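Local coordinates for protein chloramphenicol acetyltransferase (Bacteroides thetaiotaomicron, PDB 2I9D) that probably transfers an acetyl group to chloramphenicol, as a trimeric chloramphenicol O-acetyltransferase, at residues V36-A41 / G185-P190; S51-Y56 / L149-D154. All coordinates share one frame; numbering follows the deposited sequence.

Contact 1 (V36-A41 / G185-P190)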
ATOM      1  N   VAL A  36      -4.381   2.062 -15.088  1.00 30.01           N
ATOM      2  CA  VAL A  36      -5.285   2.514 -16.119  1.00 30.45           C
ATOM      3  C   VAL A  36      -4.541   2.556 -17.433  1.00 31.71           C
ATOM      4  O   VAL A  36      -3.327   2.844 -17.477  1.00 31.27           O
ATOM      5  CB  VAL A  36      -5.917   3.941 -15.858  1.00 30.73           C
ATOM      6  CG1 VAL A  36      -6.876   3.937 -14.673  1.00 28.64           C
ATOM      7  CG2 VAL A  36      -4.844   5.054 -15.746  1.00 30.34           C
ATOM      8  N   GLU A  37      -5.283   2.273 -18.501  1.00 32.20           N
ATOM      9  CA  GLU A  37      -4.800   2.506 -19.857  1.00 32.61           C
ATOM     10  C   GLU A  37      -4.829   3.974 -20.122  1.00 31.99           C
ATOM     11  O   GLU A  37      -5.741   4.667 -19.689  1.00 31.81           O
ATOM     12  CB  GLU A  37      -5.668   1.783 -20.884  1.00 32.85           C
ATOM     13  CG  GLU A  37      -5.258   0.352 -21.047  1.00 36.41           C
ATOM     14  CD  GLU A  37      -6.064  -0.373 -22.126  1.00 41.18           C
ATOM     15  OE1 GLU A  37      -6.429   0.274 -23.139  1.00 43.28           O
ATOM     16  OE2 GLU A  37      -6.308  -1.588 -21.946  1.00 41.36           O
ATOM     17  N   CYS A  38      -3.814   4.445 -20.832  1.00 32.07           N
ATOM     18  CA  CYS A  38      -3.650   5.867 -21.084  1.00 31.74           C
ATOM     19  C   CYS A  38      -2.967   6.122 -22.433  1.00 32.19           C
ATOM     20  O   CYS A  38      -2.416   7.208 -22.652  1.00 32.33           O
ATOM     21  CB  CYS A  38      -2.849   6.502 -19.934  1.00 31.09           C
ATOM     22  SG  CYS A  38      -1.310   5.653 -19.584  1.00 29.24           S
ATOM     23  N   GLY A  39      -2.988   5.121 -23.320  1.00 32.49           N
ATOM     24  CA  GLY A  39      -2.406   5.242 -24.662  1.00 32.81           C
ATOM     25  C   GLY A  39      -2.990   6.387 -25.488  1.00 33.81           C
ATOM     26  O   GLY A  39      -2.250   7.123 -26.141  1.00 33.74           O
ATOM     27  N   GLY A  40      -4.321   6.534 -25.450  1.00 34.63           N
ATOM     28  CA  GLY A  40      -5.018   7.637 -26.115  1.00 35.13           C
ATOM     29  C   GLY A  40      -4.519   9.026 -25.724  1.00 36.01           C
ATOM     30  O   GLY A  40      -4.060   9.798 -26.588  1.00 35.67           O
ATOM     31  N   ALA A  41      -4.600   9.346 -24.429  1.00 36.10           N
ATOM     32  CA  ALA A  41      -4.142  10.651 -23.941  1.00 36.57           C
ATOM     33  C   ALA A  41      -2.670  10.902 -24.258  1.00 37.22           C
ATOM     34  O   ALA A  41      -2.291  12.020 -24.541  1.00 37.38           O
ATOM     35  CB  ALA A  41      -4.423  10.820 -22.466  1.00 36.13           C
ATOM     36  N   GLY A 185       1.499  -4.832 -25.098  1.00 37.15           N
ATOM     37  CA  GLY A 185       1.181  -3.933 -26.207  1.00 37.38           C
ATOM     38  C   GLY A 185       0.355  -2.681 -25.919  1.00 37.78           C
ATOM     39  O   GLY A 185       0.099  -1.911 -26.855  1.00 38.21           O
ATOM     40  N   ARG A 186      -0.060  -2.468 -24.655  1.00 36.58           N
ATOM     41  CA  ARG A 186      -0.862  -1.291 -24.256  1.00 35.45           C
ATOM     42  C   ARG A 186      -0.174  -0.415 -23.201  1.00 33.40           C
ATOM     43  O   ARG A 186       0.482  -0.910 -22.270  1.00 32.18           O
ATOM     44  CB  ARG A 186      -2.259  -1.688 -23.775  1.00 36.23           C
ATOM     45  CG  ARG A 186      -2.906  -2.800 -24.627  1.00 41.68           C
ATOM     46  CD  ARG A 186      -4.377  -2.533 -24.970  1.00 47.47           C
ATOM     47  NE  ARG A 186      -4.526  -1.457 -25.960  1.00 52.01           N
ATOM     48  CZ  ARG A 186      -4.837  -1.636 -27.248  1.00 53.97           C
ATOM     49  NH1 ARG A 186      -5.052  -2.860 -27.733  1.00 53.71           N
ATOM     50  NH2 ARG A 186      -4.948  -0.580 -28.050  1.00 54.55           N
ATOM     51  N   LEU A 187      -0.326   0.895 -23.366  1.00 31.28           N
ATOM     52  CA  LEU A 187       0.239   1.845 -22.428  1.00 29.77           C
ATOM     53  C   LEU A 187      -0.655   1.922 -21.193  1.00 28.86           C
ATOM     54  O   LEU A 187      -1.845   2.188 -21.301  1.00 28.32           O
ATOM     55  CB  LEU A 187       0.436   3.222 -23.061  1.00 28.90           C
ATOM     56  CG  LEU A 187       1.368   4.150 -22.281  1.00 28.60           C
ATOM     57  CD1 LEU A 187       2.870   3.717 -22.361  1.00 25.11           C
ATOM     58  CD2 LEU A 187       1.150   5.587 -22.758  1.00 27.13           C
ATOM     59  N   VAL A 188      -0.056   1.646 -20.034  1.00 28.30           N
ATOM     60  CA  VAL A 188      -0.743   1.675 -18.733  1.00 27.42           C
ATOM     61  C   VAL A 188       0.118   2.454 -17.708  1.00 27.34           C
ATOM     62  O   VAL A 188       1.361   2.494 -17.810  1.00 26.39           O
ATOM     63  CB  VAL A 188      -1.001   0.232 -18.185  1.00 27.67           C
ATOM     64  CG1 VAL A 188      -1.910  -0.573 -19.114  1.00 26.25           C
ATOM     65  CG2 VAL A 188       0.332  -0.523 -17.980  1.00 27.03           C
HETATM   66  N   MSE A 189      -0.530   3.057 -16.719  1.00 26.93           N
HETATM   67  CA  MSE A 189       0.191   3.757 -15.660  1.00 28.63           C
HETATM   68  C   MSE A 189      -0.481   3.411 -14.354  1.00 26.06           C
HETATM   69  O   MSE A 189      -1.669   3.095 -14.392  1.00 26.53           O
HETATM   70  CB  MSE A 189       0.158   5.259 -15.895  1.00 27.78           C
HETATM   71  CG  MSE A 189      -1.225   5.852 -15.960  1.00 29.61           C
HETATM   72 SE   MSE A 189      -1.145   7.792 -16.315  1.00 38.43          SE
HETATM   73  CE  MSE A 189      -0.476   8.348 -14.537  1.00 28.81           C
ATOM     74  N   PRO A 190       0.267   3.421 -13.210  1.00 23.91           N
ATOM     75  CA  PRO A 190      -0.376   3.176 -11.911  1.00 23.44           C
ATOM     76  C   PRO A 190      -0.867   4.457 -11.208  1.00 23.44           C
ATOM     77  O   PRO A 190      -0.268   5.529 -11.339  1.00 23.50           O
ATOM     78  CB  PRO A 190       0.722   2.461 -11.100  1.00 22.05           C
ATOM     79  CG  PRO A 190       2.037   2.962 -11.707  1.00 22.73           C
ATOM     80  CD  PRO A 190       1.727   3.604 -13.048  1.00 24.06           C
TER
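R186 crosses the E37 side chain obliquely. Its chain bends at the second torsion, which sets CD 3.7 Å from E37 OE2, and again at the third, which turns NE to the side of OE1. OE1 stands 3.8 Å from R186 NE, a long salt bridge. The carboxylate and guanidinium planes are only 18° apart, yet OE1 lies well out of the guanidinium plane and no N-H points at it, so charge alone would hold the pair.

L187 contributes with both backbone and side chain. Its O accepts the N-H of C38 at 3.0 Å, with the donor 37° out of the carbonyl plane, and also takes a CA-H contact from E37. Its side chain has CG anti to the backbone N (chi1 -164°); CB meets CA of G39 in the first turn of helix 39-47, and CD2 meets SG of C38, the N-cap residue of that helix.

V188 faces E37 as a non-hydrogen-bonded pair, CG1 against E37 CG at 4.0 Å, while its CA-H is directed at V36 O. M189, a selenomethionine, forms the hydrogen-bonded pair with V36: V36 N reaches M189 O at 3.0 Å and M189 N reaches V36 O at 2.9 Å, both nearly along the C=O axis. The two side chains lie side by side, pointing the same way, V36 CG2 touching M189 CG. C38 SG comes to 3.6 Å from that same CG, roughly perpendicular to the approach of V36 CG2. V36 and C38 also rest on L216 of helix 202-216.

Here antiparallel strands 29-37 and 186-196 pair at the margin of the mixed sheet within the chain, and the first strand turns straight into a helix, in the fold of the chloramphenicol acetyltransferase family.

Contact 2 (S51-Y56 / L149-D154); sequences SFFLHY and LSATPD
The Y56 ring carries F53 O over the centre of one face, 3.7 Å above the plane, while F52 CD2 and L149 CD2 sit at its edge. Y56 CD2 in turn lies 3.7 Å above one face of the F52 ring, offset toward the rim, so F52 and Y56 brace each other one turn apart on helix 52-66. At the F53 ring, Y56 OH meets the edge in plane, and A151 CB and L149 CD2 approach obliquely.

The F53 and Y56 rings receive strand 146-151. CB of A151 points at the helix and meets both aromatics where they adjoin, 3.5 Å from Y56 OH and 4.0 Å from F53 CE1. L149, two residues back and directed the same way, brings CD2 to 4.2 Å from Y56 CE1 and, more loosely, to F53 CE1. The two CG atoms leave the helix differently, anti to the backbone N in F53 (chi1 168°) and between N and the carbonyl carbon in Y56 (chi1 67°), yet both side chains converge on A151 CB. The short axes of helix and strand stay 10.9 Å apart and run nearly antiparallel, at 150°, which leaves the gap to be bridged by rings and methyls.

Neighbouring strands share the surface: F53 also packs on S90 and I92 of strand 87-93, and Y56 on A177 of strand 174-183. Farther along the chain, T152 and D154 touch G202 and S206 of a second subunit.

No hydrogen bond or salt bridge crosses between the segments, so helix and sheet are held here by contact of aromatic carbons and aliphatic groups, with the tyrosine hydroxyl resting against a methyl group.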
ATOM      1  N   SER A  51       1.552  18.775 -22.484  1.00 37.35           N
ATOM      2  CA  SER A  51       2.024  18.011 -21.334  1.00 35.44           C
ATOM      3  C   SER A  51       1.100  16.817 -21.018  1.00 33.96           C
ATOM      4  O   SER A  51      -0.095  16.985 -20.744  1.00 33.27           O
ATOM      5  CB  SER A  51       2.166  18.939 -20.139  1.00 35.68           C
ATOM      6  OG  SER A  51       2.586  18.234 -18.987  1.00 38.91           O
ATOM      7  N   PHE A  52       1.646  15.603 -21.096  1.00 32.79           N
ATOM      8  CA  PHE A  52       0.867  14.406 -20.779  1.00 31.48           C
ATOM      9  C   PHE A  52       0.404  14.440 -19.297  1.00 31.04           C
ATOM     10  O   PHE A  52      -0.726  14.042 -18.963  1.00 30.88           O
ATOM     11  CB  PHE A  52       1.701  13.168 -21.093  1.00 31.63           C
ATOM     12  CG  PHE A  52       1.057  11.859 -20.681  1.00 31.70           C
ATOM     13  CD1 PHE A  52      -0.193  11.494 -21.166  1.00 31.35           C
ATOM     14  CD2 PHE A  52       1.721  10.985 -19.822  1.00 32.72           C
ATOM     15  CE1 PHE A  52      -0.793  10.286 -20.781  1.00 31.28           C
ATOM     16  CE2 PHE A  52       1.129   9.766 -19.447  1.00 31.53           C
ATOM     17  CZ  PHE A  52      -0.127   9.429 -19.939  1.00 30.99           C
ATOM     18  N   PHE A  53       1.277  14.958 -18.431  1.00 30.38           N
ATOM     19  CA  PHE A  53       0.968  15.218 -17.009  1.00 30.30           C
ATOM     20  C   PHE A  53      -0.387  15.929 -16.776  1.00 30.31           C
ATOM     21  O   PHE A  53      -1.193  15.514 -15.945  1.00 30.64           O
ATOM     22  CB  PHE A  53       2.137  15.976 -16.341  1.00 29.57           C
ATOM     23  CG  PHE A  53       1.803  16.523 -14.989  1.00 30.76           C
ATOM     24  CD1 PHE A  53       1.698  15.667 -13.872  1.00 29.94           C
ATOM     25  CD2 PHE A  53       1.560  17.886 -14.816  1.00 28.59           C
ATOM     26  CE1 PHE A  53       1.372  16.175 -12.608  1.00 30.43           C
ATOM     27  CE2 PHE A  53       1.250  18.397 -13.553  1.00 29.44           C
ATOM     28  CZ  PHE A  53       1.145  17.534 -12.447  1.00 29.15           C
ATOM     29  N   LEU A  54      -0.644  16.986 -17.543  1.00 30.67           N
ATOM     30  CA  LEU A  54      -1.883  17.736 -17.434  1.00 30.47           C
ATOM     31  C   LEU A  54      -3.080  16.977 -17.979  1.00 30.44           C
ATOM     32  O   LEU A  54      -4.214  17.200 -17.525  1.00 30.53           O
ATOM     33  CB  LEU A  54      -1.748  19.134 -18.087  1.00 30.77           C
ATOM     34  CG  LEU A  54      -0.787  20.073 -17.329  1.00 30.88           C
ATOM     35  CD1 LEU A  54      -0.508  21.356 -18.124  1.00 30.85           C
ATOM     36  CD2 LEU A  54      -1.295  20.367 -15.907  1.00 29.13           C
ATOM     37  N   HIS A  55      -2.840  16.074 -18.929  1.00 30.24           N
ATOM     38  CA  HIS A  55      -3.910  15.197 -19.421  1.00 30.34           C
ATOM     39  C   HIS A  55      -4.414  14.220 -18.351  1.00 29.24           C
ATOM     40  O   HIS A  55      -5.608  14.079 -18.174  1.00 29.67           O
ATOM     41  CB  HIS A  55      -3.477  14.435 -20.679  1.00 30.55           C
ATOM     42  CG  HIS A  55      -3.642  15.210 -21.946  1.00 33.65           C
ATOM     43  ND1 HIS A  55      -4.603  14.898 -22.894  1.00 36.34           N
ATOM     44  CD2 HIS A  55      -2.967  16.282 -22.430  1.00 34.28           C
ATOM     45  CE1 HIS A  55      -4.510  15.745 -23.904  1.00 34.81           C
ATOM     46  NE2 HIS A  55      -3.528  16.594 -23.646  1.00 37.25           N
ATOM     47  N   TYR A  56      -3.514  13.535 -17.646  1.00 28.45           N
ATOM     48  CA  TYR A  56      -3.971  12.645 -16.575  1.00 27.69           C
ATOM     49  C   TYR A  56      -4.361  13.373 -15.295  1.00 27.26           C
ATOM     50  O   TYR A  56      -5.226  12.900 -14.560  1.00 26.19           O
ATOM     51  CB  TYR A  56      -3.041  11.440 -16.336  1.00 27.63           C
ATOM     52  CG  TYR A  56      -1.653  11.695 -15.782  1.00 27.64           C
ATOM     53  CD1 TYR A  56      -1.453  12.087 -14.434  1.00 26.27           C
ATOM     54  CD2 TYR A  56      -0.532  11.462 -16.572  1.00 25.10           C
ATOM     55  CE1 TYR A  56      -0.153  12.279 -13.924  1.00 25.20           C
ATOM     56  CE2 TYR A  56       0.766  11.648 -16.070  1.00 26.11           C
ATOM     57  CZ  TYR A  56       0.942  12.043 -14.757  1.00 27.16           C
ATOM     58  OH  TYR A  56       2.220  12.218 -14.289  1.00 30.22           O
ATOM     59  N   LEU A 149      -2.347  15.339  -6.005  1.00 21.77           N
ATOM     60  CA  LEU A 149      -1.748  14.273  -6.763  1.00 22.15           C
ATOM     61  C   LEU A 149      -0.275  14.564  -6.918  1.00 21.95           C
ATOM     62  O   LEU A 149       0.127  15.671  -7.299  1.00 22.41           O
ATOM     63  CB  LEU A 149      -2.449  14.038  -8.119  1.00 21.88           C
ATOM     64  CG  LEU A 149      -1.895  12.870  -8.961  1.00 21.55           C
ATOM     65  CD1 LEU A 149      -2.988  12.229  -9.797  1.00 18.56           C
ATOM     66  CD2 LEU A 149      -0.735  13.348  -9.884  1.00 22.62           C
ATOM     67  N   SER A 150       0.523  13.558  -6.605  1.00 21.93           N
ATOM     68  CA  SER A 150       1.967  13.647  -6.719  1.00 22.36           C
ATOM     69  C   SER A 150       2.453  12.704  -7.845  1.00 23.18           C
ATOM     70  O   SER A 150       2.142  11.524  -7.820  1.00 22.51           O
ATOM     71  CB  SER A 150       2.590  13.306  -5.362  1.00 21.84           C
ATOM     72  OG  SER A 150       3.969  13.076  -5.534  1.00 24.06           O
ATOM     73  N   ALA A 151       3.176  13.239  -8.842  1.00 23.83           N
ATOM     74  CA  ALA A 151       3.662  12.425  -9.972  1.00 24.56           C
ATOM     75  C   ALA A 151       5.051  11.875  -9.747  1.00 25.22           C
ATOM     76  O   ALA A 151       5.932  12.602  -9.291  1.00 25.67           O
ATOM     77  CB  ALA A 151       3.636  13.216 -11.284  1.00 24.10           C
ATOM     78  N   THR A 152       5.260  10.599 -10.082  1.00 25.41           N
ATOM     79  CA  THR A 152       6.599  10.072 -10.156  1.00 26.78           C
ATOM     80  C   THR A 152       6.724   9.408 -11.504  1.00 26.85           C
ATOM     81  O   THR A 152       6.583   8.174 -11.605  1.00 27.10           O
ATOM     82  CB  THR A 152       7.006   9.112  -8.954  1.00 26.98           C
ATOM     83  OG1 THR A 152       6.248   7.909  -9.009  1.00 30.29           O
ATOM     84  CG2 THR A 152       6.707   9.759  -7.678  1.00 29.19           C
ATOM     85  N   PRO A 153       6.987  10.225 -12.551  1.00 27.11           N
ATOM     86  CA  PRO A 153       6.882   9.773 -13.930  1.00 27.29           C
ATOM     87  C   PRO A 153       7.931   8.775 -14.348  1.00 27.14           C
ATOM     88  O   PRO A 153       7.754   8.145 -15.389  1.00 27.47           O
ATOM     89  CB  PRO A 153       7.000  11.073 -14.750  1.00 27.44           C
ATOM     90  CG  PRO A 153       7.819  11.989 -13.875  1.00 27.67           C
ATOM     91  CD  PRO A 153       7.367  11.656 -12.473  1.00 27.38           C
ATOM     92  N   ASP A 154       8.990   8.632 -13.550  1.00 27.37           N
ATOM     93  CA  ASP A 154      10.084   7.687 -13.818  1.00 27.60           C
ATOM     94  C   ASP A 154      10.036   6.411 -12.954  1.00 26.93           C
ATOM     95  O   ASP A 154      10.995   5.616 -12.953  1.00 26.54           O
ATOM     96  CB  ASP A 154      11.452   8.367 -13.623  1.00 29.20           C
ATOM     97  CG  ASP A 154      11.666   9.549 -14.573  1.00 32.47           C
ATOM     98  OD1 ASP A 154      11.319   9.440 -15.772  1.00 35.83           O
ATOM     99  OD2 ASP A 154      12.180  10.588 -14.111  1.00 37.31           O
TER

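How the contacts relate
From the N terminus, strand 29-37 leads into helix 39-47 and then helix 52-66. The first half of contact 1 therefore comes just ahead of the first half of contact 2. Strand 146-151 returns to helix 52-66 and closes the shorter loop of contact 2; strand 186-196 closes the longer one of contact 1 around it, so the two nest and do not cross. Contact 1 joins two strands of the mixed sheet, while contact 2 lays a helix on another strand of that sheet. Their centres are 13 Å apart, and they meet directly where M189 CE lies 3.7 Å from Y56 CD2, with F52 packed against C38 and A41.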